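PDB 3I3L: alkylhalidase CmlS from Streptomyces venezuelae, which is a flavin-dependent halogenase of chloramphenicol biosynthesis that carries its FAD on a covalent flavin-aspartate bond. Local coordinates for residues 58-61 and 62-66; 81-85 and 86-90; 71-74 and 75-79. All blocks are in the same frame, centred on the assembly; numbering follows the deposited sequence.

How the contacts relate
From the N terminus the three contacts come in the order 1, 3, 2, in series: none nests in or crosses another, and each joins residues adjacent or a few positions apart. Contact 1 lies in the loop after strand 48-52, where residues 58-66 run along the FAD. Contact 3 follows at the C-terminal end of helix 68-76, touching contact 1 where Leu66 CD1 packs on Met71 CE at 3.9 Å. Contact 2 ends helix 80-86 and leads into strand 89-97; Ile83 CD1 lies 3.8 Å from Leu74 CB of contact 3. Contacts 1 and 2 approach to about 6 Å between nearest atoms without touching. Together they run from the cofactor loop through two helices into the larger sheet.

Contact 1 of 3, residues 58-61 and 62-66; sequences PRYR and VGESL. With FAD (flavin-adenine dinucleotide), chain B.
Arg61 lies alongside the peptide of the next residue, CG 3.4 Å from Val62 O, in the loop that leads from strand 48-52 to helix 68-76 in the FAD-binding domain. The loop follows the cofactor from ribose to flavin. With CG anti to the backbone N (chi1 -175°) and a bend at chi2 (77°), the Arg61 guanidinium meets the pyrophosphate edge-on: NE and NH2 both donate to FAD O1A, NH2 at 2.8 Å, while FAD O4' lies over one face. A leucine in place of Arg61 would probably leave O1A without the NE and NH2 donors and the pyrophosphate less firmly held. Arg59 repeats the grip on the ribose, NE and NH1 both donating to FAD O3B, NH1 at 3.0 Å. At the flavin, Ser65 N donates to FAD O4 (3.2 Å), and FAD N3 returns a bond to Ser65 O at 2.6 Å. Gly63 CA passes 3.3 Å from FAD C4X; a side chain here would strike both the preceding carbonyl oxygen and FAD O2', which leaves room only for glycine.

Farther out, Asp131 forms a salt bridge with Arg59, and Tyr211 hydrogen-bonds both Tyr60 OH and Glu64 OE2. The Tyr60 ring lies obliquely against Val62 N. A water ties the loop to itself, donating to Arg61 O at 2.6 Å and to Glu64 OE2 at 2.7 Å.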
ATOM      1  N   PRO A  58      21.912   9.363  11.114  1.00 38.09           N
ATOM      2  CA  PRO A  58      21.026   8.198  10.854  1.00 36.97           C
ATOM      3  C   PRO A  58      20.503   7.585  12.136  1.00 36.95           C
ATOM      4  O   PRO A  58      21.172   7.656  13.172  1.00 35.35           O
ATOM      5  CB  PRO A  58      21.952   7.198  10.161  1.00 38.45           C
ATOM      6  CG  PRO A  58      23.373   7.540  10.757  1.00 39.32           C
ATOM      7  CD  PRO A  58      23.347   9.052  10.934  1.00 37.87           C
ATOM      8  N   ARG A  59      19.295   7.002  12.076  1.00 36.34           N
ATOM      9  CA  ARG A  59      18.764   6.275  13.215  1.00 34.82           C
ATOM     10  C   ARG A  59      18.144   5.013  12.680  1.00 36.22           C
ATOM     11  O   ARG A  59      17.556   5.051  11.577  1.00 35.26           O
ATOM     12  CB  ARG A  59      17.771   7.123  14.019  1.00 34.32           C
ATOM     13  CG  ARG A  59      16.577   7.659  13.252  1.00 33.27           C
ATOM     14  CD  ARG A  59      15.367   6.674  13.262  1.00 29.69           C
ATOM     15  NE  ARG A  59      14.305   7.249  12.433  1.00 31.25           N
ATOM     16  CZ  ARG A  59      14.194   7.053  11.119  1.00 29.97           C
ATOM     17  NH1 ARG A  59      13.206   7.601  10.433  1.00 24.14           N
ATOM     18  NH2 ARG A  59      15.091   6.307  10.482  1.00 31.53           N
ATOM     19  N   TYR A  60      18.312   3.902  13.441  1.00 35.54           N
ATOM     20  CA  TYR A  60      17.849   2.553  13.063  1.00 33.89           C
ATOM     21  C   TYR A  60      16.326   2.490  12.940  1.00 33.07           C
ATOM     22  O   TYR A  60      15.624   3.048  13.755  1.00 31.53           O
ATOM     23  CB  TYR A  60      18.355   1.444  14.036  1.00 34.89           C
ATOM     24  CG  TYR A  60      17.697   0.133  13.672  1.00 36.03           C
ATOM     25  CD1 TYR A  60      18.278  -0.730  12.738  1.00 32.28           C
ATOM     26  CD2 TYR A  60      16.427  -0.183  14.178  1.00 37.28           C
ATOM     27  CE1 TYR A  60      17.620  -1.878  12.326  1.00 33.94           C
ATOM     28  CE2 TYR A  60      15.735  -1.334  13.758  1.00 34.10           C
ATOM     29  CZ  TYR A  60      16.348  -2.178  12.850  1.00 32.75           C
ATOM     30  OH  TYR A  60      15.665  -3.288  12.439  1.00 31.22           O
ATOM     31  N   ARG A  61      15.831   1.783  11.921  1.00 31.94           N
ATOM     32  CA  ARG A  61      14.398   1.653  11.694  1.00 31.25           C
ATOM     33  C   ARG A  61      14.098   0.373  10.888  1.00 30.08           C
ATOM     34  O   ARG A  61      14.755   0.064   9.922  1.00 27.62           O
ATOM     35  CB  ARG A  61      13.887   2.880  10.954  1.00 33.34           C
ATOM     36  CG  ARG A  61      12.408   2.964  10.743  1.00 38.08           C
ATOM     37  CD  ARG A  61      11.765   3.372  12.033  1.00 44.33           C
ATOM     38  NE  ARG A  61      10.328   3.676  11.898  1.00 47.09           N
ATOM     39  CZ  ARG A  61       9.363   2.799  11.586  1.00 41.88           C
ATOM     40  NH1 ARG A  61       9.631   1.513  11.349  1.00 44.44           N
ATOM     41  NH2 ARG A  61       8.108   3.204  11.568  1.00 39.68           N
ATOM     42  N   VAL A  62      13.115  -0.376  11.342  1.00 29.03           N
ATOM     43  CA  VAL A  62      12.682  -1.569  10.677  1.00 27.76           C
ATOM     44  C   VAL A  62      11.719  -1.113   9.583  1.00 27.92           C
ATOM     45  O   VAL A  62      11.183   0.006   9.663  1.00 28.19           O
ATOM     46  CB  VAL A  62      11.954  -2.530  11.683  1.00 27.15           C
ATOM     47  CG1 VAL A  62      10.553  -1.987  12.035  1.00 25.86           C
ATOM     48  CG2 VAL A  62      11.906  -3.964  11.116  1.00 25.03           C
ATOM     49  N   GLY A  63      11.540  -1.952   8.561  1.00 27.12           N
ATOM     50  CA  GLY A  63      10.568  -1.680   7.456  1.00 27.71           C
ATOM     51  C   GLY A  63      11.336  -1.491   6.177  1.00 25.95           C
ATOM     52  O   GLY A  63      11.405  -0.394   5.677  1.00 24.81           O
ATOM     53  N   GLU A  64      11.913  -2.566   5.675  1.00 26.82           N
ATOM     54  CA  GLU A  64      13.037  -2.483   4.769  1.00 26.70           C
ATOM     55  C   GLU A  64      12.762  -2.799   3.297  1.00 27.82           C
ATOM     56  O   GLU A  64      13.641  -2.567   2.434  1.00 27.88           O
ATOM     57  CB  GLU A  64      14.138  -3.377   5.306  1.00 26.72           C
ATOM     58  CG  GLU A  64      14.612  -2.869   6.684  1.00 24.98           C
ATOM     59  CD  GLU A  64      15.211  -3.959   7.540  1.00 29.24           C
ATOM     60  OE1 GLU A  64      14.590  -5.050   7.671  1.00 23.81           O
ATOM     61  OE2 GLU A  64      16.303  -3.701   8.104  1.00 30.30           O
ATOM     62  N   SER A  65      11.574  -3.325   3.000  1.00 24.66           N
ATOM     63  CA  SER A  65      11.332  -3.829   1.642  1.00 25.82           C
ATOM     64  C   SER A  65      10.360  -2.897   0.945  1.00 27.30           C
ATOM     65  O   SER A  65       9.198  -2.691   1.407  1.00 26.61           O
ATOM     66  CB  SER A  65      10.803  -5.275   1.678  1.00 24.71           C
ATOM     67  OG  SER A  65      10.523  -5.790   0.398  1.00 27.29           O
ATOM     68  N   LEU A  66      10.842  -2.313  -0.159  1.00 27.05           N
ATOM     69  CA  LEU A  66      10.103  -1.268  -0.874  1.00 25.34           C
ATOM     70  C   LEU A  66       9.376  -1.722  -2.130  1.00 25.68           C
ATOM     71  O   LEU A  66       9.488  -2.901  -2.552  1.00 24.46           O
ATOM     72  CB  LEU A  66      11.061  -0.130  -1.180  1.00 26.90           C
ATOM     73  CG  LEU A  66      11.866   0.398   0.037  1.00 28.77           C
ATOM     74  CD1 LEU A  66      12.633   1.662  -0.327  1.00 25.43           C
ATOM     75  CD2 LEU A  66      10.884   0.666   1.201  1.00 31.05           C
TER
HETATM   76  PA  FAD B 600       8.368   6.601  10.343  1.00 22.91           P
HETATM   77  O1A FAD B 600       8.110   6.035  11.720  1.00 23.40           O
HETATM   78  O2A FAD B 600       9.240   5.796   9.444  1.00 26.26           O
HETATM   79  O5B FAD B 600       9.006   8.093  10.527  1.00 28.34           O
HETATM   80  C5B FAD B 600       8.454   8.996  11.464  1.00 26.26           C
HETATM   81  C4B FAD B 600       9.530   9.934  12.057  1.00 24.76           C
HETATM   82  O4B FAD B 600       8.854  10.880  12.918  1.00 25.06           O
HETATM   83  C3B FAD B 600      10.538   9.209  12.917  1.00 27.75           C
HETATM   84  O3B FAD B 600      11.819   9.393  12.398  1.00 28.16           O
HETATM   85  C2B FAD B 600      10.420   9.864  14.302  1.00 29.50           C
HETATM   86  O2B FAD B 600      11.675  10.124  14.846  1.00 32.68           O
HETATM   87  C1B FAD B 600       9.678  11.162  14.025  1.00 25.25           C
HETATM   88  N9A FAD B 600       8.833  11.700  15.074  1.00 28.90           N
HETATM   89  C8A FAD B 600       7.926  11.027  15.838  1.00 29.05           C
HETATM   90  N7A FAD B 600       7.325  11.905  16.670  1.00 29.98           N
HETATM   91  C5A FAD B 600       7.895  13.123  16.511  1.00 28.89           C
HETATM   92  C6A FAD B 600       7.667  14.343  17.120  1.00 28.67           C
HETATM   93  N6A FAD B 600       6.740  14.478  18.052  1.00 26.64           N
HETATM   94  N1A FAD B 600       8.390  15.421  16.686  1.00 31.62           N
HETATM   95  C2A FAD B 600       9.347  15.306  15.708  1.00 24.68           C
HETATM   96  N3A FAD B 600       9.549  14.100  15.112  1.00 27.36           N
HETATM   97  C4A FAD B 600       8.836  13.020  15.502  1.00 28.32           C
HETATM   98  N1  FAD B 600       7.110  -1.016   5.366  1.00 24.52           N
HETATM   99  C2  FAD B 600       7.547  -1.337   4.091  1.00 25.22           C
HETATM  100  O2  FAD B 600       7.320  -0.534   3.196  1.00 28.21           O
HETATM  101  N3  FAD B 600       8.188  -2.519   3.833  1.00 23.49           N
HETATM  102  C4  FAD B 600       8.421  -3.422   4.836  1.00 26.99           C
HETATM  103  O4  FAD B 600       9.040  -4.502   4.571  1.00 30.83           O
HETATM  104  C4X FAD B 600       7.956  -3.124   6.119  1.00 26.78           C
HETATM  105  N5  FAD B 600       8.187  -3.996   7.148  1.00 26.06           N
HETATM  106  C5X FAD B 600       7.819  -3.646   8.427  1.00 24.75           C
HETATM  107  C6  FAD B 600       8.040  -4.537   9.486  1.00 24.65           C
HETATM  108  C7  FAD B 600       7.598  -4.216  10.747  1.00 28.65           C
HETATM  109  C7M FAD B 600       7.838  -5.144  11.914  1.00 30.27           C
HETATM  110  C8  FAD B 600       6.991  -2.980  10.945  1.00 31.68           C
HETATM  111  C8M FAD B 600       6.592  -2.549  12.300  1.00 29.10           C
HETATM  112  C9  FAD B 600       6.723  -2.098   9.893  1.00 27.49           C
HETATM  113  C9A FAD B 600       7.162  -2.462   8.630  1.00 24.94           C
HETATM  114  N10 FAD B 600       6.951  -1.565   7.622  1.00 22.58           N
HETATM  115  C10 FAD B 600       7.295  -1.902   6.368  1.00 23.96           C
HETATM  116  C1' FAD B 600       6.114  -0.379   7.961  1.00 21.76           C
HETATM  117  C2' FAD B 600       6.865   0.892   7.644  1.00 22.77           C
HETATM  118  O2' FAD B 600       8.100   0.809   8.232  1.00 26.99           O
HETATM  119  C3' FAD B 600       6.166   2.170   8.025  1.00 24.44           C
HETATM  120  O3' FAD B 600       4.932   2.246   7.346  1.00 22.10           O
HETATM  121  C4' FAD B 600       7.017   3.414   7.604  1.00 23.57           C
HETATM  122  O4' FAD B 600       8.191   3.522   8.362  1.00 21.84           O
HETATM  123  C5' FAD B 600       6.217   4.686   7.853  1.00 19.55           C
HETATM  124  O5' FAD B 600       6.931   5.805   7.414  1.00 23.74           O
HETATM  125  P   FAD B 600       6.588   7.160   8.150  1.00 21.58           P
HETATM  126  O1P FAD B 600       5.087   7.316   8.244  1.00 20.89           O
HETATM  127  O2P FAD B 600       7.403   8.292   7.533  1.00 28.18           O
HETATM  128  O3P FAD B 600       6.967   6.924   9.705  1.00 20.22           O
HETATM  129  O   HOH W   1      16.655  -1.044   8.453  1.00 29.37           O

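Contact 2 of 3, residues 81-85 and 86-90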
ATOM      1  N   GLU A  81      19.493   9.504  -9.643  1.00 42.68           N
ATOM      2  CA  GLU A  81      20.942   9.379  -9.656  1.00 44.01           C
ATOM      3  C   GLU A  81      21.457   9.084  -8.257  1.00 42.74           C
ATOM      4  O   GLU A  81      22.244   8.173  -8.098  1.00 43.66           O
ATOM      5  CB  GLU A  81      21.572  10.674 -10.160  1.00 45.51           C
ATOM      6  CG  GLU A  81      21.356  10.924 -11.633  1.00 52.26           C
ATOM      7  CD  GLU A  81      22.465  11.789 -12.186  1.00 61.85           C
ATOM      8  OE1 GLU A  81      22.461  13.017 -11.882  1.00 64.07           O
ATOM      9  OE2 GLU A  81      23.348  11.226 -12.897  1.00 65.85           O
ATOM     10  N   LYS A  82      21.014   9.845  -7.242  1.00 41.59           N
ATOM     11  CA  LYS A  82      21.412   9.563  -5.867  1.00 41.01           C
ATOM     12  C   LYS A  82      21.066   8.120  -5.474  1.00 41.31           C
ATOM     13  O   LYS A  82      21.867   7.423  -4.831  1.00 41.90           O
ATOM     14  CB  LYS A  82      20.855  10.595  -4.872  1.00 40.42           C
ATOM     15  CG  LYS A  82      21.798  11.850  -4.671  1.00 42.93           C
ATOM     16  CD  LYS A  82      21.350  12.796  -3.547  1.00 47.45           C
ATOM     17  CE  LYS A  82      22.096  12.541  -2.159  1.00 52.28           C
ATOM     18  NZ  LYS A  82      21.342  12.995  -0.834  1.00 45.96           N
ATOM     19  N   ILE A  83      19.891   7.660  -5.893  1.00 40.14           N
ATOM     20  CA  ILE A  83      19.473   6.298  -5.549  1.00 40.08           C
ATOM     21  C   ILE A  83      20.322   5.227  -6.266  1.00 40.70           C
ATOM     22  O   ILE A  83      20.766   4.260  -5.638  1.00 40.73           O
ATOM     23  CB  ILE A  83      17.969   6.090  -5.807  1.00 39.31           C
ATOM     24  CG1 ILE A  83      17.181   6.789  -4.703  1.00 39.76           C
ATOM     25  CG2 ILE A  83      17.595   4.582  -5.921  1.00 37.27           C
ATOM     26  CD1 ILE A  83      15.849   7.277  -5.209  1.00 45.92           C
ATOM     27  N   ASP A  84      20.529   5.393  -7.564  1.00 42.11           N
ATOM     28  CA  ASP A  84      21.396   4.476  -8.323  1.00 44.03           C
ATOM     29  C   ASP A  84      22.759   4.367  -7.673  1.00 43.73           C
ATOM     30  O   ASP A  84      23.283   3.281  -7.529  1.00 44.48           O
ATOM     31  CB  ASP A  84      21.514   4.905  -9.795  1.00 43.44           C
ATOM     32  CG  ASP A  84      20.234   4.675 -10.536  1.00 45.44           C
ATOM     33  OD1 ASP A  84      19.343   4.058  -9.913  1.00 48.70           O
ATOM     34  OD2 ASP A  84      20.085   5.099 -11.712  1.00 46.48           O
ATOM     35  N   ALA A  85      23.277   5.509  -7.219  1.00 43.84           N
ATOM     36  CA  ALA A  85      24.531   5.571  -6.450  1.00 43.16           C
ATOM     37  C   ALA A  85      24.586   4.653  -5.253  1.00 43.45           C
ATOM     38  O   ALA A  85      25.684   4.185  -4.874  1.00 44.17           O
ATOM     39  CB  ALA A  85      24.834   7.024  -6.005  1.00 43.44           C
ATOM     40  N   GLN A  86      23.437   4.404  -4.627  1.00 42.45           N
ATOM     41  CA  GLN A  86      23.452   3.669  -3.354  1.00 42.90           C
ATOM     42  C   GLN A  86      23.668   2.161  -3.525  1.00 42.14           C
ATOM     43  O   GLN A  86      24.038   1.489  -2.580  1.00 42.97           O
ATOM     44  CB  GLN A  86      22.178   3.925  -2.530  1.00 43.21           C
ATOM     45  CG  GLN A  86      21.808   5.397  -2.295  1.00 44.04           C
ATOM     46  CD  GLN A  86      22.993   6.257  -1.810  1.00 45.11           C
ATOM     47  OE1 GLN A  86      23.465   7.167  -2.521  1.00 47.97           O
ATOM     48  NE2 GLN A  86      23.482   5.964  -0.620  1.00 40.89           N
ATOM     49  N   ASN A  87      23.441   1.646  -4.727  1.00 41.70           N
ATOM     50  CA  ASN A  87      23.532   0.205  -4.984  1.00 42.50           C
ATOM     51  C   ASN A  87      22.682  -0.672  -4.062  1.00 42.08           C
ATOM     52  O   ASN A  87      23.183  -1.636  -3.480  1.00 41.81           O
ATOM     53  CB  ASN A  87      25.008  -0.232  -4.926  1.00 43.75           C
ATOM     54  CG  ASN A  87      25.780   0.216  -6.157  1.00 48.64           C
ATOM     55  OD1 ASN A  87      26.754   0.955  -6.037  1.00 52.42           O
ATOM     56  ND2 ASN A  87      25.300  -0.178  -7.358  1.00 49.56           N
ATOM     57  N   TYR A  88      21.395  -0.326  -3.921  1.00 40.77           N
ATOM     58  CA  TYR A  88      20.505  -1.035  -3.009  1.00 37.97           C
ATOM     59  C   TYR A  88      20.314  -2.413  -3.589  1.00 37.34           C
ATOM     60  O   TYR A  88      20.278  -2.547  -4.807  1.00 36.80           O
ATOM     61  CB  TYR A  88      19.161  -0.311  -2.933  1.00 35.62           C
ATOM     62  CG  TYR A  88      19.189   1.006  -2.165  1.00 33.87           C
ATOM     63  CD1 TYR A  88      19.731   1.095  -0.910  1.00 30.85           C
ATOM     64  CD2 TYR A  88      18.639   2.132  -2.708  1.00 33.03           C
ATOM     65  CE1 TYR A  88      19.745   2.235  -0.234  1.00 34.54           C
ATOM     66  CE2 TYR A  88      18.629   3.321  -2.018  1.00 34.33           C
ATOM     67  CZ  TYR A  88      19.186   3.371  -0.791  1.00 36.05           C
ATOM     68  OH  TYR A  88      19.202   4.547  -0.099  1.00 34.86           O
ATOM     69  N   VAL A  89      20.173  -3.437  -2.748  1.00 36.50           N
ATOM     70  CA  VAL A  89      19.838  -4.761  -3.282  1.00 35.88           C
ATOM     71  C   VAL A  89      18.536  -4.659  -4.107  1.00 36.49           C
ATOM     72  O   VAL A  89      17.555  -4.049  -3.629  1.00 33.79           O
ATOM     73  CB  VAL A  89      19.662  -5.788  -2.139  1.00 38.50           C
ATOM     74  CG1 VAL A  89      19.157  -7.186  -2.678  1.00 38.94           C
ATOM     75  CG2 VAL A  89      20.964  -5.959  -1.393  1.00 37.68           C
ATOM     76  N   LYS A  90      18.516  -5.226  -5.321  1.00 36.85           N
ATOM     77  CA  LYS A  90      17.313  -5.167  -6.171  1.00 39.55           C
ATOM     78  C   LYS A  90      16.296  -6.262  -5.845  1.00 40.05           C
ATOM     79  O   LYS A  90      16.653  -7.430  -5.651  1.00 39.03           O
ATOM     80  CB  LYS A  90      17.625  -5.146  -7.673  1.00 40.53           C
ATOM     81  CG  LYS A  90      18.372  -3.853  -8.070  1.00 47.01           C
ATOM     82  CD  LYS A  90      17.777  -3.127  -9.290  1.00 52.49           C
ATOM     83  CE  LYS A  90      17.607  -1.556  -9.033  1.00 51.94           C
ATOM     84  NZ  LYS A  90      18.840  -0.895  -8.465  1.00 51.96           N
TER
HETATM   85  O   HOH W   2      20.288   1.694  -5.601  1.00 34.07           O
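Ile83 sets its CG2 methyl against the edge of the Tyr88 ring, near the ring plane, 4.2 Å from CD2, and the two side chains cross at about a right angle. The ring also has a neighbour over one face: Gln86 CB stands 3.5 Å above its plane, displaced from the ring centre. With CG beside its own backbone N (chi1 -73°), Tyr88 turns the ring back toward the helix it has just left.

The backbone between them is a helix C-terminus running into a beta strand. Ala85 N still bonds to Glu81 O in the alpha-helical manner, but the next two amides donate to carbonyls three residues back: Gln86 N to Ile83 O at 2.9 Å and Asn87 N to Asp84 O at 3.2 Å. Asn87 then takes up positive phi (54°), which breaks the helical path and sends the chain off toward strand 89-97. A water spans the break, donating to Ile83 O at 2.6 Å and accepting from Tyr88 N at 2.9 Å; Ile83 O thus has both a backbone and a water donor. On the helix, Asp84 OD1 is hydrogen-bonded to Gln80 NE2 one turn earlier.

Helix 127-140 touches this junction: Lys82 and Gln86 meet Leu133, and Tyr88 meets Phe130. Tyr88 also packs on Val123 of strand 122-124, and Val89 is hydrogen-bonded through its backbone to Gln124 of the same strand.

Contact 3 of 3, residues 71-74 and 75-79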
ATOM      1  N   MET A  71       9.535   3.953  -5.932  1.00 27.96           N
ATOM      2  CA  MET A  71      10.681   4.325  -6.785  1.00 29.12           C
ATOM      3  C   MET A  71      10.204   5.284  -7.867  1.00 27.59           C
ATOM      4  O   MET A  71      10.892   6.223  -8.193  1.00 27.16           O
ATOM      5  CB  MET A  71      11.350   3.109  -7.451  1.00 29.65           C
ATOM      6  CG  MET A  71      11.491   1.871  -6.536  1.00 33.36           C
ATOM      7  SD  MET A  71      12.843   2.056  -5.380  1.00 36.28           S
ATOM      8  CE  MET A  71      12.074   2.800  -4.032  1.00 31.06           C
ATOM      9  N   SER A  72       9.028   5.027  -8.417  1.00 28.19           N
ATOM     10  CA  SER A  72       8.452   5.907  -9.407  1.00 28.36           C
ATOM     11  C   SER A  72       8.338   7.331  -8.833  1.00 28.29           C
ATOM     12  O   SER A  72       8.628   8.306  -9.518  1.00 30.24           O
ATOM     13  CB  SER A  72       7.095   5.382  -9.830  1.00 26.85           C
ATOM     14  OG  SER A  72       6.464   6.321 -10.633  1.00 30.53           O
ATOM     15  N   ILE A  73       7.919   7.444  -7.575  1.00 27.69           N
ATOM     16  CA  ILE A  73       7.692   8.739  -6.980  1.00 26.13           C
ATOM     17  C   ILE A  73       9.016   9.438  -6.773  1.00 27.49           C
ATOM     18  O   ILE A  73       9.179  10.607  -7.125  1.00 26.57           O
ATOM     19  CB  ILE A  73       6.940   8.651  -5.627  1.00 26.63           C
ATOM     20  CG1 ILE A  73       5.439   8.360  -5.851  1.00 26.24           C
ATOM     21  CG2 ILE A  73       7.090  10.007  -4.829  1.00 25.07           C
ATOM     22  CD1 ILE A  73       4.680   8.027  -4.572  1.00 25.50           C
ATOM     23  N   LEU A  74       9.968   8.721  -6.200  1.00 27.84           N
ATOM     24  CA  LEU A  74      11.281   9.260  -5.976  1.00 29.94           C
ATOM     25  C   LEU A  74      11.957   9.669  -7.321  1.00 31.36           C
ATOM     26  O   LEU A  74      12.679  10.634  -7.390  1.00 32.98           O
ATOM     27  CB  LEU A  74      12.136   8.220  -5.244  1.00 29.80           C
ATOM     28  CG  LEU A  74      11.709   7.919  -3.792  1.00 31.29           C
ATOM     29  CD1 LEU A  74      12.621   6.880  -3.161  1.00 31.44           C
ATOM     30  CD2 LEU A  74      11.716   9.180  -2.991  1.00 32.80           C
ATOM     31  N   ASN A  75      11.704   8.927  -8.375  1.00 30.73           N
ATOM     32  CA  ASN A  75      12.299   9.239  -9.677  1.00 31.67           C
ATOM     33  C   ASN A  75      11.725  10.576 -10.163  1.00 31.33           C
ATOM     34  O   ASN A  75      12.495  11.445 -10.529  1.00 31.06           O
ATOM     35  CB  ASN A  75      12.008   8.125 -10.664  1.00 31.73           C
ATOM     36  CG  ASN A  75      12.383   8.515 -12.109  1.00 35.57           C
ATOM     37  OD1 ASN A  75      13.521   8.327 -12.518  1.00 39.34           O
ATOM     38  ND2 ASN A  75      11.429   9.017 -12.875  1.00 35.97           N
ATOM     39  N   ARG A  76      10.384  10.748 -10.096  1.00 30.39           N
ATOM     40  CA  ARG A  76       9.717  11.976 -10.497  1.00 29.68           C
ATOM     41  C   ARG A  76      10.047  13.192  -9.621  1.00 30.77           C
ATOM     42  O   ARG A  76       9.799  14.327 -10.011  1.00 31.92           O
ATOM     43  CB  ARG A  76       8.194  11.753 -10.582  1.00 29.11           C
ATOM     44  CG  ARG A  76       7.843  10.929 -11.829  1.00 31.99           C
ATOM     45  CD  ARG A  76       6.340  10.606 -11.977  1.00 36.39           C
ATOM     46  NE  ARG A  76       5.953   9.507 -11.090  1.00 37.91           N
ATOM     47  CZ  ARG A  76       4.960   9.561 -10.188  1.00 37.36           C
ATOM     48  NH1 ARG A  76       4.675   8.489  -9.431  1.00 31.24           N
ATOM     49  NH2 ARG A  76       4.236  10.671 -10.068  1.00 33.35           N
ATOM     50  N   LEU A  77      10.613  12.945  -8.449  1.00 28.91           N
ATOM     51  CA  LEU A  77      11.048  14.007  -7.561  1.00 31.47           C
ATOM     52  C   LEU A  77      12.555  14.248  -7.723  1.00 33.21           C
ATOM     53  O   LEU A  77      13.121  15.063  -6.989  1.00 32.02           O
ATOM     54  CB  LEU A  77      10.788  13.663  -6.091  1.00 30.60           C
ATOM     55  CG  LEU A  77       9.336  13.763  -5.577  1.00 29.21           C
ATOM     56  CD1 LEU A  77       9.228  13.144  -4.156  1.00 30.24           C
ATOM     57  CD2 LEU A  77       8.853  15.214  -5.608  1.00 27.01           C
ATOM     58  N   GLY A  78      13.201  13.504  -8.632  1.00 34.39           N
ATOM     59  CA  GLY A  78      14.588  13.822  -9.031  1.00 34.93           C
ATOM     60  C   GLY A  78      15.681  13.083  -8.308  1.00 35.75           C
ATOM     61  O   GLY A  78      16.857  13.437  -8.388  1.00 37.25           O
ATOM     62  N   LEU A  79      15.331  11.998  -7.658  1.00 36.05           N
ATOM     63  CA  LEU A  79      16.302  11.317  -6.849  1.00 37.16           C
ATOM     64  C   LEU A  79      17.022  10.131  -7.518  1.00 36.79           C
ATOM     65  O   LEU A  79      17.835   9.433  -6.879  1.00 36.50           O
ATOM     66  CB  LEU A  79      15.615  10.915  -5.561  1.00 36.80           C
ATOM     67  CG  LEU A  79      15.395  12.188  -4.726  1.00 39.10           C
ATOM     68  CD1 LEU A  79      14.086  12.098  -4.038  1.00 43.40           C
ATOM     69  CD2 LEU A  79      16.462  12.311  -3.772  1.00 35.38           C
TER
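This is a local helix-end contact, a Schellman motif at the C-terminus of helix 68-76, in which most of the accepting carbonyls come from 71-74 and the amides from 75-79. Asn75 N bonds to Met71 O at 2.8 Å in the regular helical way, and Arg76 N likewise to Ser72 O. Beyond them the pattern changes: Leu79 N donates to Leu74 O at 3.0 Å, nearly straight at 163°, and Gly78 N to Asn75 O at 2.9 Å. Leu77 N adds only weak bonds, to Ile73 O and Leu74 O. Gly78 makes the reversal with phi 95°, where a CB would collide with the carbonyl oxygen of Leu77, so glycine suits the position.

The motif's usual apolar contact is present as well: Leu74 and Leu79 cross at an angle, CD2 and CD1 3.9 Å apart. Ile73 and Leu77 run alongside each other in the same direction, their nearest atoms being CG2 and CD1.

On another side of the helix Arg76 reaches back one turn to Ser72. Its chain bends at chi3 (-78°), bringing the guanidinium edge to the serine hydroxyl; NE at 3.3 Å and NH1 at 3.1 Å both donate to Ser72 OG, which lies close to the guanidinium plane. Ile73 CA sits over one face of this group, and Ile73 CG1 is 3.7 Å from Arg76 NH1. These bonds, with the NH2 bond to Pro493 O and the cation-pi contact with Trp117, are likely to restrain the guanidinium's rotation.

Around the helix end, Leu77 packs on Val37 and Thr41 and Leu79 on Leu40, all of helix 33-44; Leu74 meets Phe130 and Leu134 of helix 127-140, and Met71 rests on Ala122 and Val123 of strand 122-124.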